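Local coordinates for protein ATP-dependent DNA helicase (Mycobacterium smegmatis, PDB 5V9X) that uses ATP hydrolysis to track 3'-to-5' along single-stranded DNA and unwind RNA:DNA duplexes, at residues P149-R152 with R153-A157; F171-T175 with S176-E180; R433-L436 with I437-V441; A440-V443 with Q444-T448. All coordinates share one frame; numbering follows the deposited sequence.

Contact 1: residues P149-R152 with R153-A157; sequences PNQR and RAMIA. With nucleotides of chain B.
The guanidinium of R153 lies flat against the helix turn before it: CA of N150 sits over the centre of one face, 3.6 Å above the plane, and CB of N150 is 4.0 Å from R153 NH2. The turn at chi2 (134°) lays CD beside O of P149, and the bend at chi3 (47°) then folds the guanidinium back over N150. R152 uses its flat group in another way. Its guanidinium meets two phosphates of the DNA (chain B) edge-on, with both phosphorus atoms near its plane. NH2 of R152 donates to OP1 of DG11 over 2.8 Å, and NH1 of R152 makes a weaker, more bent bond to OP2 of DG12 at 2.7 Å. An extended chain from CG to NE carries the group out to the sugar-phosphate backbone of the DNA. NE donates to O of T147, which helps fix its rotation, and the guanidinium of R143 lies close to NH1 of R152 and probably adds to the positive charge facing the DNA. Beneath these side chains runs the helical ladder: R153 N to P149 O at 3.1 Å, A154 N to N150 O, and M155 N to Q151 O at 2.9 Å, followed by a weak bond from I156 N to R152 O. Helix 149-157 crosses from strand 140-143 to strand 162-165, a beta-alpha-beta crossover in the first RecA-like domain of a helicase, with R152 gripping consecutive phosphates of the tracking strand.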
loop_
_atom_site.group_PDB
_atom_site.type_symbol
_atom_site.label_atom_id
_atom_site.label_comp_id
_atom_site.label_asym_id
_atom_site.label_seq_id
_atom_site.Cartn_x
_atom_site.Cartn_y
_atom_site.Cartn_z
ATOM N N PRO A 149 -11.908 18.626 18.610
ATOM C CA PRO A 149 -13.015 18.054 19.396
ATOM C C PRO A 149 -14.312 18.837 19.288
ATOM O O PRO A 149 -15.384 18.231 19.159
ATOM C CB PRO A 149 -12.459 18.064 20.827
ATOM C CG PRO A 149 -10.980 18.006 20.653
ATOM C CD PRO A 149 -10.686 18.801 19.414
ATOM N N ASN A 150 -14.248 20.170 19.332
ATOM C CA ASN A 150 -15.466 20.973 19.281
ATOM C C ASN A 150 -16.203 20.801 17.958
ATOM O O ASN A 150 -17.437 20.855 17.926
ATOM C CB ASN A 150 -15.135 22.447 19.524
ATOM C CG ASN A 150 -13.963 22.925 18.692
ATOM O OD1 ASN A 150 -12.814 22.899 19.142
ATOM N ND2 ASN A 150 -14.245 23.364 17.470
ATOM N N GLN A 151 -15.474 20.587 16.860
ATOM C CA GLN A 151 -16.135 20.368 15.579
ATOM C C GLN A 151 -16.744 18.975 15.486
ATOM O O GLN A 151 -17.784 18.801 14.842
ATOM C CB GLN A 151 -15.151 20.599 14.428
ATOM C CG GLN A 151 -15.799 20.591 13.050
ATOM C CD GLN A 151 -14.799 20.798 11.929
ATOM O OE1 GLN A 151 -13.713 21.340 12.141
ATOM N NE2 GLN A 151 -15.159 20.361 10.727
ATOM N N ARG A 152 -16.116 17.974 16.113
ATOM C CA ARG A 152 -16.718 16.645 16.160
ATOM C C ARG A 152 -18.050 16.678 16.893
ATOM O O ARG A 152 -19.006 16.003 16.493
ATOM C CB ARG A 152 -15.772 15.654 16.839
ATOM C CG ARG A 152 -14.389 15.579 16.226
ATOM C CD ARG A 152 -13.558 14.479 16.865
ATOM N NE ARG A 152 -12.199 14.447 16.333
ATOM C CZ ARG A 152 -11.346 13.446 16.524
ATOM N NH1 ARG A 152 -11.713 12.387 17.231
ATOM N NH2 ARG A 152 -10.128 13.502 16.004
ATOM N N ARG A 153 -18.128 17.452 17.979
ATOM C CA ARG A 153 -19.388 17.607 18.698
ATOM C C ARG A 153 -20.433 18.302 17.835
ATOM O O ARG A 153 -21.622 17.979 17.907
ATOM C CB ARG A 153 -19.159 18.387 19.994
ATOM C CG ARG A 153 -18.697 17.540 21.172
ATOM C CD ARG A 153 -17.528 18.188 21.901
ATOM N NE ARG A 153 -17.758 19.603 22.173
ATOM C CZ ARG A 153 -16.834 20.429 22.650
ATOM N NH1 ARG A 153 -15.612 19.980 22.907
ATOM N NH2 ARG A 153 -17.126 21.704 22.867
ATOM N N ALA A 154 -20.005 19.258 17.009
ATOM C CA ALA A 154 -20.943 19.960 16.138
ATOM C C ALA A 154 -21.434 19.071 15.004
ATOM O O ALA A 154 -22.555 19.254 14.519
ATOM C CB ALA A 154 -20.294 21.225 15.575
ATOM N N MET A 155 -20.616 18.112 14.569
ATOM C CA MET A 155 -21.014 17.193 13.510
ATOM C C MET A 155 -21.871 16.040 14.012
ATOM O O MET A 155 -22.436 15.307 13.191
ATOM C CB MET A 155 -19.779 16.639 12.798
ATOM C CG MET A 155 -19.202 17.581 11.763
ATOM S SD MET A 155 -17.958 16.785 10.742
ATOM C CE MET A 155 -16.664 16.536 11.945
ATOM N N ILE A 156 -21.968 15.849 15.323
ATOM C CA ILE A 156 -22.891 14.867 15.880
ATOM C C ILE A 156 -24.221 15.516 16.238
ATOM O O ILE A 156 -25.282 14.907 16.077
ATOM C CB ILE A 156 -22.243 14.180 17.097
ATOM C CG1 ILE A 156 -20.966 13.454 16.670
ATOM C CG2 ILE A 156 -23.213 13.210 17.753
ATOM C CD1 ILE A 156 -20.115 12.973 17.824
ATOM N N ALA A 157 -24.178 16.763 16.711
ATOM C CA ALA A 157 -25.408 17.495 16.988
ATOM C C ALA A 157 -26.152 17.828 15.702
ATOM O O ALA A 157 -27.388 17.831 15.676
ATOM C CB ALA A 157 -25.093 18.770 17.768
ATOM P P DG B 11 -8.156 10.386 16.734
ATOM O OP1 DG B 11 -8.846 11.057 15.610
ATOM O OP2 DG B 11 -7.221 11.135 17.602
ATOM O "O5'" DG B 11 -9.244 9.722 17.688
ATOM C "C5'" DG B 11 -8.831 9.005 18.833
ATOM C "C4'" DG B 11 -10.034 8.437 19.549
ATOM O "O4'" DG B 11 -9.644 7.983 20.863
ATOM C "C3'" DG B 11 -11.180 9.427 19.746
ATOM O "O3'" DG B 11 -12.373 8.882 19.215
ATOM C "C2'" DG B 11 -11.262 9.626 21.265
ATOM C "C1'" DG B 11 -10.614 8.360 21.806
ATOM N N9 DG B 11 -9.936 8.549 23.082
ATOM C C8 DG B 11 -10.240 7.955 24.284
ATOM N N7 DG B 11 -9.444 8.311 25.254
ATOM C C5 DG B 11 -8.552 9.193 24.655
ATOM C C6 DG B 11 -7.462 9.903 25.207
ATOM O O6 DG B 11 -7.053 9.896 26.376
ATOM N N1 DG B 11 -6.821 10.688 24.251
ATOM C C2 DG B 11 -7.189 10.773 22.928
ATOM N N2 DG B 11 -6.451 11.581 22.153
ATOM N N3 DG B 11 -8.208 10.111 22.398
ATOM C C4 DG B 11 -8.841 9.345 23.317
ATOM P P DG B 12 -13.661 9.812 18.989
ATOM O OP1 DG B 12 -14.364 9.340 17.776
ATOM O OP2 DG B 12 -13.233 11.225 19.097
ATOM O "O5'" DG B 12 -14.577 9.469 20.240
ATOM C "C5'" DG B 12 -14.779 8.120 20.598
ATOM C "C4'" DG B 12 -15.157 8.012 22.054
ATOM O "O4'" DG B 12 -14.068 8.503 22.867
ATOM C "C3'" DG B 12 -16.397 8.815 22.444
ATOM O "O3'" DG B 12 -17.331 7.962 23.069
ATOM C "C2'" DG B 12 -15.874 9.895 23.398
ATOM C "C1'" DG B 12 -14.567 9.304 23.905
ATOM N N9 DG B 12 -13.559 10.313 24.210
ATOM C C8 DG B 12 -13.282 11.449 23.487
ATOM N N7 DG B 12 -12.318 12.166 23.993
ATOM C C5 DG B 12 -11.926 11.457 25.123
ATOM C C6 DG B 12 -10.919 11.746 26.075
ATOM O O6 DG B 12 -10.151 12.717 26.109
ATOM N N1 DG B 12 -10.851 10.768 27.065
ATOM C C2 DG B 12 -11.653 9.652 27.126
ATOM N N2 DG B 12 -11.438 8.820 28.157
ATOM N N3 DG B 12 -12.600 9.370 26.239
ATOM C C4 DG B 12 -12.679 10.313 25.269
#

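Contact 2: residues F171-T175 with S176-E180; sequences FLMLT and SAARE. With nucleotides of chain B.
M173 and A178 pack across the turn by which helix 167-174, in the first RecA-like domain, runs into a 3-10 segment at the DNA. From its base outward, the M173 side chain stays against one methyl: CB is 3.9 Å from CB of A178, CG remains close to it, and after the bend at chi3 (62°) CE returns to 3.8 Å from that same CB. CE also passes near the carbonyl oxygen of A178. S176 ties the turn by its hydroxyl. OG of S176 donates to O of L172 at 2.8 Å, arriving 27° out of the carbonyl plane, while N of T175 reaches that oxygen from the opposite face; two donors thus hold this carbonyl in the last turn of helix 167-174. T175 OG1 does likewise one residue earlier, donating to O of F171 at 2.7 Å and sitting over a face of the F171 ring; R211 is its further partner. CB of R179 lies by O of M173, and its extended chain takes CD past O of L174. The turn presents A177, at the start of the 3-10 segment, to the tracking strand: N of A177 donates to OP1 of DA13 of chain B over 2.8 Å, with an N-H...O angle of 151°.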
loop_
_atom_site.group_PDB
_atom_site.type_symbol
_atom_site.label_atom_id
_atom_site.label_comp_id
_atom_site.label_asym_id
_atom_site.label_seq_id
_atom_site.Cartn_x
_atom_site.Cartn_y
_atom_site.Cartn_z
ATOM N N PHE A 171 -14.662 3.651 11.822
ATOM C CA PHE A 171 -14.626 2.712 12.937
ATOM C C PHE A 171 -14.905 3.418 14.258
ATOM O O PHE A 171 -15.635 2.894 15.109
ATOM C CB PHE A 171 -13.265 2.018 12.959
ATOM C CG PHE A 171 -13.111 0.987 14.040
ATOM C CD1 PHE A 171 -13.691 -0.265 13.911
ATOM C CD2 PHE A 171 -12.345 1.255 15.163
ATOM C CE1 PHE A 171 -13.528 -1.220 14.894
ATOM C CE2 PHE A 171 -12.181 0.304 16.148
ATOM C CZ PHE A 171 -12.771 -0.934 16.012
ATOM N N LEU A 172 -14.346 4.619 14.439
ATOM C CA LEU A 172 -14.533 5.346 15.691
ATOM C C LEU A 172 -15.984 5.776 15.873
ATOM O O LEU A 172 -16.540 5.650 16.970
ATOM C CB LEU A 172 -13.605 6.560 15.735
ATOM C CG LEU A 172 -12.112 6.246 15.607
ATOM C CD1 LEU A 172 -11.279 7.522 15.614
ATOM C CD2 LEU A 172 -11.670 5.308 16.713
ATOM N N MET A 173 -16.612 6.283 14.812
ATOM C CA MET A 173 -18.000 6.718 14.923
ATOM C C MET A 173 -18.925 5.541 15.200
ATOM O O MET A 173 -19.894 5.668 15.957
ATOM C CB MET A 173 -18.421 7.448 13.652
ATOM C CG MET A 173 -17.575 8.666 13.337
ATOM S SD MET A 173 -18.203 9.570 11.918
ATOM C CE MET A 173 -19.823 10.044 12.528
ATOM N N LEU A 174 -18.645 4.387 14.592
ATOM C CA LEU A 174 -19.446 3.195 14.844
ATOM C C LEU A 174 -19.241 2.645 16.249
ATOM O O LEU A 174 -20.058 1.843 16.715
ATOM C CB LEU A 174 -19.117 2.119 13.810
ATOM C CG LEU A 174 -19.535 2.440 12.377
ATOM C CD1 LEU A 174 -18.846 1.503 11.400
ATOM C CD2 LEU A 174 -21.044 2.353 12.237
ATOM N N THR A 175 -18.174 3.055 16.931
ATOM C CA THR A 175 -17.866 2.604 18.282
ATOM C C THR A 175 -18.058 3.742 19.283
ATOM O O THR A 175 -17.296 3.901 20.239
ATOM C CB THR A 175 -16.449 2.038 18.343
ATOM O OG1 THR A 175 -16.210 1.250 17.170
ATOM C CG2 THR A 175 -16.263 1.146 19.567
ATOM N N SER A 176 -19.088 4.551 19.064
ATOM C CA SER A 176 -19.402 5.671 19.940
ATOM C C SER A 176 -20.834 6.100 19.655
ATOM O O SER A 176 -21.514 5.528 18.799
ATOM C CB SER A 176 -18.419 6.829 19.742
ATOM O OG SER A 176 -18.390 7.250 18.389
ATOM N N ALA A 177 -21.290 7.119 20.385
ATOM C CA ALA A 177 -22.630 7.651 20.180
ATOM C C ALA A 177 -22.791 8.342 18.832
ATOM O O ALA A 177 -23.922 8.668 18.455
ATOM C CB ALA A 177 -22.984 8.621 21.307
ATOM N N ALA A 178 -21.698 8.567 18.099
ATOM C CA ALA A 178 -21.786 9.201 16.790
ATOM C C ALA A 178 -22.482 8.320 15.762
ATOM O O ALA A 178 -22.960 8.837 14.746
ATOM C CB ALA A 178 -20.388 9.571 16.292
ATOM N N ARG A 179 -22.551 7.009 16.000
ATOM C CA ARG A 179 -23.181 6.102 15.047
ATOM C C ARG A 179 -24.665 6.392 14.858
ATOM O O ARG A 179 -25.238 5.982 13.841
ATOM C CB ARG A 179 -23.002 4.657 15.501
ATOM C CG ARG A 179 -23.742 4.337 16.785
ATOM C CD ARG A 179 -23.605 2.880 17.151
ATOM N NE ARG A 179 -24.184 2.599 18.460
ATOM C CZ ARG A 179 -24.156 1.407 19.044
ATOM N NH1 ARG A 179 -23.577 0.382 18.432
ATOM N NH2 ARG A 179 -24.705 1.239 20.239
ATOM N N GLU A 180 -25.300 7.076 15.812
ATOM C CA GLU A 180 -26.716 7.394 15.680
ATOM C C GLU A 180 -26.986 8.327 14.506
ATOM O O GLU A 180 -28.122 8.384 14.023
ATOM C CB GLU A 180 -27.241 8.015 16.975
ATOM C CG GLU A 180 -28.669 7.617 17.318
ATOM C CD GLU A 180 -28.751 6.249 17.971
ATOM O OE1 GLU A 180 -27.875 5.937 18.804
ATOM O OE2 GLU A 180 -29.689 5.485 17.651
ATOM P P DA B 13 -18.845 8.441 23.305
ATOM O OP1 DA B 13 -19.732 7.402 22.739
ATOM O OP2 DA B 13 -18.980 9.844 22.857
ATOM O "O5'" DA B 13 -18.982 8.425 24.893
ATOM C "C5'" DA B 13 -18.232 7.488 25.652
ATOM C "C4'" DA B 13 -18.095 7.945 27.090
ATOM O "O4'" DA B 13 -17.033 8.929 27.192
ATOM C "C3'" DA B 13 -19.339 8.606 27.675
ATOM O "O3'" DA B 13 -19.469 8.255 29.041
ATOM C "C2'" DA B 13 -19.044 10.093 27.503
ATOM C "C1'" DA B 13 -17.544 10.131 27.732
ATOM N N9 DA B 13 -16.887 11.246 27.065
ATOM C C8 DA B 13 -17.380 11.994 26.031
ATOM N N7 DA B 13 -16.564 12.937 25.625
ATOM C C5 DA B 13 -15.460 12.797 26.448
ATOM C C6 DA B 13 -14.239 13.496 26.527
ATOM N N6 DA B 13 -13.926 14.522 25.729
ATOM N N1 DA B 13 -13.352 13.100 27.464
ATOM C C2 DA B 13 -13.670 12.072 28.261
ATOM N N3 DA B 13 -14.781 11.340 28.280
ATOM C C4 DA B 13 -15.643 11.758 27.340
ATOM P P DG B 12 -13.661 9.812 18.989
ATOM O OP1 DG B 12 -14.364 9.340 17.776
ATOM O OP2 DG B 12 -13.233 11.225 19.097
ATOM O "O5'" DG B 12 -14.577 9.469 20.240
ATOM C "C5'" DG B 12 -14.779 8.120 20.598
ATOM C "C4'" DG B 12 -15.157 8.012 22.054
ATOM O "O4'" DG B 12 -14.068 8.503 22.867
ATOM C "C3'" DG B 12 -16.397 8.815 22.444
ATOM O "O3'" DG B 12 -17.331 7.962 23.069
ATOM C "C2'" DG B 12 -15.874 9.895 23.398
ATOM C "C1'" DG B 12 -14.567 9.304 23.905
ATOM N N9 DG B 12 -13.559 10.313 24.210
ATOM C C8 DG B 12 -13.282 11.449 23.487
ATOM N N7 DG B 12 -12.318 12.166 23.993
ATOM C C5 DG B 12 -11.926 11.457 25.123
ATOM C C6 DG B 12 -10.919 11.746 26.075
ATOM O O6 DG B 12 -10.151 12.717 26.109
ATOM N N1 DG B 12 -10.851 10.768 27.065
ATOM C C2 DG B 12 -11.653 9.652 27.126
ATOM N N2 DG B 12 -11.438 8.820 28.157
ATOM N N3 DG B 12 -12.600 9.370 26.239
ATOM C C4 DG B 12 -12.679 10.313 25.269
#

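Contact 3: residues R433-L436 with I437-V441; sequences RTDL and IGCAV
D435 leans along the helix over C439, its OD1 3.7 Å from SG of that cysteine, one turn on. With CG anti to the backbone N (chi1 -171°), the carboxylate lies beside the carbonyl side of its own residue, toward the next turn. Both its oxygens are held by backbone amides: OD2 accepts from N of K431, and OD1 from N of A402 in a nearby loop. The acid therefore ties the first turn of helix 433-448 to the loop that follows strand 394-400. This helix follows strand 424-429 in the parallel sheet of the second RecA-like domain. Its turns are bonded in the usual way, C439 N to D435 O at 2.8 Å and A440 N to L436 O at 3.0 Å, but G438 N to T434 O is weak at 3.3 Å. A440 sets its CB 3.4 Å from O of L436. The neighbouring L436 side chain packs on V260 and V262 of strand 256-262, whereas I437 meets F636 of helix 627-640 and L668 of helix 661-676, its CB lying 3.7 Å from O of T434. R433 forms a salt bridge with E671, and T434 OG1 is hydrogen-bonded to S869 OG.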
loop_
_atom_site.group_PDB
_atom_site.type_symbol
_atom_site.label_atom_id
_atom_site.label_comp_id
_atom_site.label_asym_id
_atom_site.label_seq_id
_atom_site.Cartn_x
_atom_site.Cartn_y
_atom_site.Cartn_z
ATOM N N ARG A 433 22.201 1.913 -9.969
ATOM C CA ARG A 433 22.251 1.142 -11.208
ATOM C C ARG A 433 21.072 0.178 -11.323
ATOM O O ARG A 433 20.305 0.235 -12.290
ATOM C CB ARG A 433 23.583 0.397 -11.299
ATOM C CG ARG A 433 24.788 1.321 -11.413
ATOM C CD ARG A 433 25.569 1.059 -12.689
ATOM N NE ARG A 433 26.680 0.133 -12.480
ATOM C CZ ARG A 433 27.424 -0.372 -13.459
ATOM N NH1 ARG A 433 27.172 -0.050 -14.721
ATOM N NH2 ARG A 433 28.418 -1.204 -13.178
ATOM N N THR A 434 20.912 -0.722 -10.350
ATOM C CA THR A 434 19.820 -1.691 -10.440
ATOM C C THR A 434 18.452 -1.045 -10.266
ATOM O O THR A 434 17.445 -1.647 -10.655
ATOM C CB THR A 434 19.985 -2.806 -9.406
ATOM O OG1 THR A 434 19.928 -2.255 -8.083
ATOM C CG2 THR A 434 21.308 -3.526 -9.614
ATOM N N ASP A 435 18.386 0.155 -9.684
ATOM C CA ASP A 435 17.116 0.867 -9.637
ATOM C C ASP A 435 16.691 1.318 -11.028
ATOM O O ASP A 435 15.491 1.443 -11.299
ATOM C CB ASP A 435 17.214 2.063 -8.692
ATOM C CG ASP A 435 15.867 2.719 -8.437
ATOM O OD1 ASP A 435 14.827 2.067 -8.670
ATOM O OD2 ASP A 435 15.849 3.892 -8.009
ATOM N N LEU A 436 17.657 1.561 -11.918
ATOM C CA LEU A 436 17.332 1.940 -13.290
ATOM C C LEU A 436 16.514 0.858 -13.982
ATOM O O LEU A 436 15.559 1.157 -14.709
ATOM C CB LEU A 436 18.616 2.232 -14.066
ATOM C CG LEU A 436 18.530 2.437 -15.578
ATOM C CD1 LEU A 436 17.651 3.627 -15.915
ATOM C CD2 LEU A 436 19.923 2.611 -16.166
ATOM N N ILE A 437 16.872 -0.410 -13.764
ATOM C CA ILE A 437 16.064 -1.511 -14.280
ATOM C C ILE A 437 14.685 -1.501 -13.633
ATOM O O ILE A 437 13.672 -1.771 -14.291
ATOM C CB ILE A 437 16.785 -2.852 -14.054
ATOM C CG1 ILE A 437 18.106 -2.884 -14.826
ATOM C CG2 ILE A 437 15.894 -4.016 -14.458
ATOM C CD1 ILE A 437 19.015 -4.019 -14.421
ATOM N N GLY A 438 14.622 -1.182 -12.338
ATOM C CA GLY A 438 13.337 -1.127 -11.660
ATOM C C GLY A 438 12.419 -0.063 -12.229
ATOM O O GLY A 438 11.227 -0.303 -12.436
ATOM N N CYS A 439 12.960 1.129 -12.494
ATOM C CA CYS A 439 12.155 2.194 -13.083
ATOM C C CYS A 439 11.746 1.854 -14.512
ATOM O O CYS A 439 10.630 2.177 -14.936
ATOM C CB CYS A 439 12.922 3.515 -13.052
ATOM S SG CYS A 439 13.365 4.092 -11.399
ATOM N N ALA A 440 12.635 1.207 -15.268
ATOM C CA ALA A 440 12.328 0.875 -16.657
ATOM C C ALA A 440 11.182 -0.126 -16.746
ATOM O O ALA A 440 10.209 0.094 -17.479
ATOM C CB ALA A 440 13.576 0.335 -17.356
ATOM N N VAL A 441 11.282 -1.237 -16.009
ATOM C CA VAL A 441 10.195 -2.214 -15.991
ATOM C C VAL A 441 8.899 -1.558 -15.534
ATOM O O VAL A 441 7.820 -1.840 -16.068
ATOM C CB VAL A 441 10.566 -3.416 -15.102
ATOM C CG1 VAL A 441 9.388 -4.371 -14.976
ATOM C CG2 VAL A 441 11.776 -4.141 -15.666
#

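Contact 4: residues A440-V443 with Q444-T448; sequences AVTV and QRMQT
N of R445 donates to O of V441 over 2.8 Å, with an N-H...O angle of 165°. Q444 N to A440 O is equally short, and M446 N to T442 O (2.9 Å) and Q447 N to V443 O (3.1 Å) continue the alpha-helical series. Three of these pairs, all but A440 with Q444, also bring two side chains together. V441 and R445 run side by side in the same direction, CG1 of the valine 4.0 Å from CG of the arginine, whose chain then bends at chi2 and chi3 so that its charged end leaves the contact. T442 and M446 cross obliquely, with CG2 of the threonine 3.8 Å from SD of the methionine. T442 holds CG2 anti to its backbone N, while OG1, beside that N (chi1 -61°), bonds back to O of G438; methyl and hydroxyl are thus sorted between the next turn and the previous one. V443 presents CG1 to the amide of Q447 at 3.6 Å from NE2. NE2 of Q447 is hydrogen-bonded to O of K654, which helps to orient the amide beside this methyl. Q444, extended beyond CG, hands OE1 to R651 NH1. Among its neighbours the helix is wrapped on several sides: V443, M446 and Q447 rest on strand 256-262 at L258, M446 also reaches V406, L410 and V413 of helix 406-413, and A440, V441 and Q444 pack on F636 of helix 627-640.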
loop_
_atom_site.group_PDB
_atom_site.type_symbol
_atom_site.label_atom_id
_atom_site.label_comp_id
_atom_site.label_asym_id
_atom_site.label_seq_id
_atom_site.Cartn_x
_atom_site.Cartn_y
_atom_site.Cartn_z
ATOM N N ALA A 440 12.635 1.207 -15.268
ATOM C CA ALA A 440 12.328 0.875 -16.657
ATOM C C ALA A 440 11.182 -0.126 -16.746
ATOM O O ALA A 440 10.209 0.094 -17.479
ATOM C CB ALA A 440 13.576 0.335 -17.356
ATOM N N VAL A 441 11.282 -1.237 -16.009
ATOM C CA VAL A 441 10.195 -2.214 -15.991
ATOM C C VAL A 441 8.899 -1.558 -15.534
ATOM O O VAL A 441 7.820 -1.840 -16.068
ATOM C CB VAL A 441 10.566 -3.416 -15.102
ATOM C CG1 VAL A 441 9.388 -4.371 -14.976
ATOM C CG2 VAL A 441 11.776 -4.141 -15.666
ATOM N N THR A 442 8.986 -0.660 -14.552
ATOM C CA THR A 442 7.792 0.025 -14.068
ATOM C C THR A 442 7.152 0.855 -15.174
ATOM O O THR A 442 5.939 0.777 -15.399
ATOM C CB THR A 442 8.140 0.899 -12.866
ATOM O OG1 THR A 442 8.652 0.075 -11.812
ATOM C CG2 THR A 442 6.906 1.632 -12.371
ATOM N N VAL A 443 7.956 1.656 -15.880
ATOM C CA VAL A 443 7.443 2.416 -17.018
ATOM C C VAL A 443 6.857 1.476 -18.063
ATOM O O VAL A 443 5.803 1.752 -18.650
ATOM C CB VAL A 443 8.556 3.300 -17.613
ATOM C CG1 VAL A 443 8.147 3.842 -18.978
ATOM C CG2 VAL A 443 8.888 4.441 -16.668
ATOM N N GLN A 444 7.525 0.345 -18.299
ATOM C CA GLN A 444 7.041 -0.624 -19.275
ATOM C C GLN A 444 5.659 -1.146 -18.896
ATOM O O GLN A 444 4.736 -1.147 -19.720
ATOM C CB GLN A 444 8.044 -1.772 -19.391
ATOM C CG GLN A 444 7.613 -2.900 -20.303
ATOM C CD GLN A 444 8.602 -4.046 -20.295
ATOM O OE1 GLN A 444 9.596 -4.031 -21.024
ATOM N NE2 GLN A 444 8.343 -5.047 -19.459
ATOM N N ARG A 445 5.496 -1.587 -17.646
ATOM C CA ARG A 445 4.212 -2.128 -17.211
ATOM C C ARG A 445 3.134 -1.053 -17.158
ATOM O O ARG A 445 1.959 -1.348 -17.405
ATOM C CB ARG A 445 4.361 -2.799 -15.844
ATOM C CG ARG A 445 5.462 -3.855 -15.770
ATOM C CD ARG A 445 4.954 -5.244 -16.117
ATOM N NE ARG A 445 4.275 -5.877 -14.988
ATOM C CZ ARG A 445 3.711 -7.079 -15.036
ATOM N NH1 ARG A 445 3.736 -7.782 -16.160
ATOM N NH2 ARG A 445 3.116 -7.578 -13.961
ATOM N N MET A 446 3.507 0.191 -16.836
ATOM C CA MET A 446 2.525 1.274 -16.786
ATOM C C MET A 446 1.936 1.552 -18.162
ATOM O O MET A 446 0.732 1.811 -18.288
ATOM C CB MET A 446 3.164 2.545 -16.229
ATOM C CG MET A 446 3.497 2.507 -14.755
ATOM S SD MET A 446 4.595 3.868 -14.302
ATOM C CE MET A 446 3.516 5.273 -14.562
ATOM N N GLN A 447 2.770 1.520 -19.202
ATOM C CA GLN A 447 2.285 1.791 -20.550
ATOM C C GLN A 447 1.336 0.704 -21.038
ATOM O O GLN A 447 0.418 0.992 -21.814
ATOM C CB GLN A 447 3.468 1.946 -21.506
ATOM C CG GLN A 447 4.364 3.137 -21.187
ATOM C CD GLN A 447 5.620 3.178 -22.037
ATOM O OE1 GLN A 447 5.991 2.187 -22.667
ATOM N NE2 GLN A 447 6.282 4.331 -22.057
ATOM N N THR A 448 1.530 -0.539 -20.598
ATOM C CA THR A 448 0.647 -1.642 -20.957
ATOM C C THR A 448 -0.397 -1.943 -19.886
ATOM O O THR A 448 -1.245 -2.816 -20.097
ATOM C CB THR A 448 1.465 -2.907 -21.244
ATOM O OG1 THR A 448 2.163 -3.308 -20.058
ATOM C CG2 THR A 448 2.471 -2.653 -22.356
#

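In the fold
Contacts 1 and 2 belong to the first RecA-like domain and contacts 3 and 4 to the second; the two pairs are separated by about 43 to 49 Å between centres. Contacts 1 and 2 touch directly, CD1 of I156 lying 3.7 Å from CB of A178, and together they hold consecutive phosphates from DG11 to DA13. Contacts 3 and 4 are overlapping parts of helix 433-448 that share A440 and V441, with centres about 11 Å apart. Their nearest atoms are about 5 and 12 Å from the nucleic acid. The M446 side chain in contact 4 is about 13 Å from the bound ATP analogue.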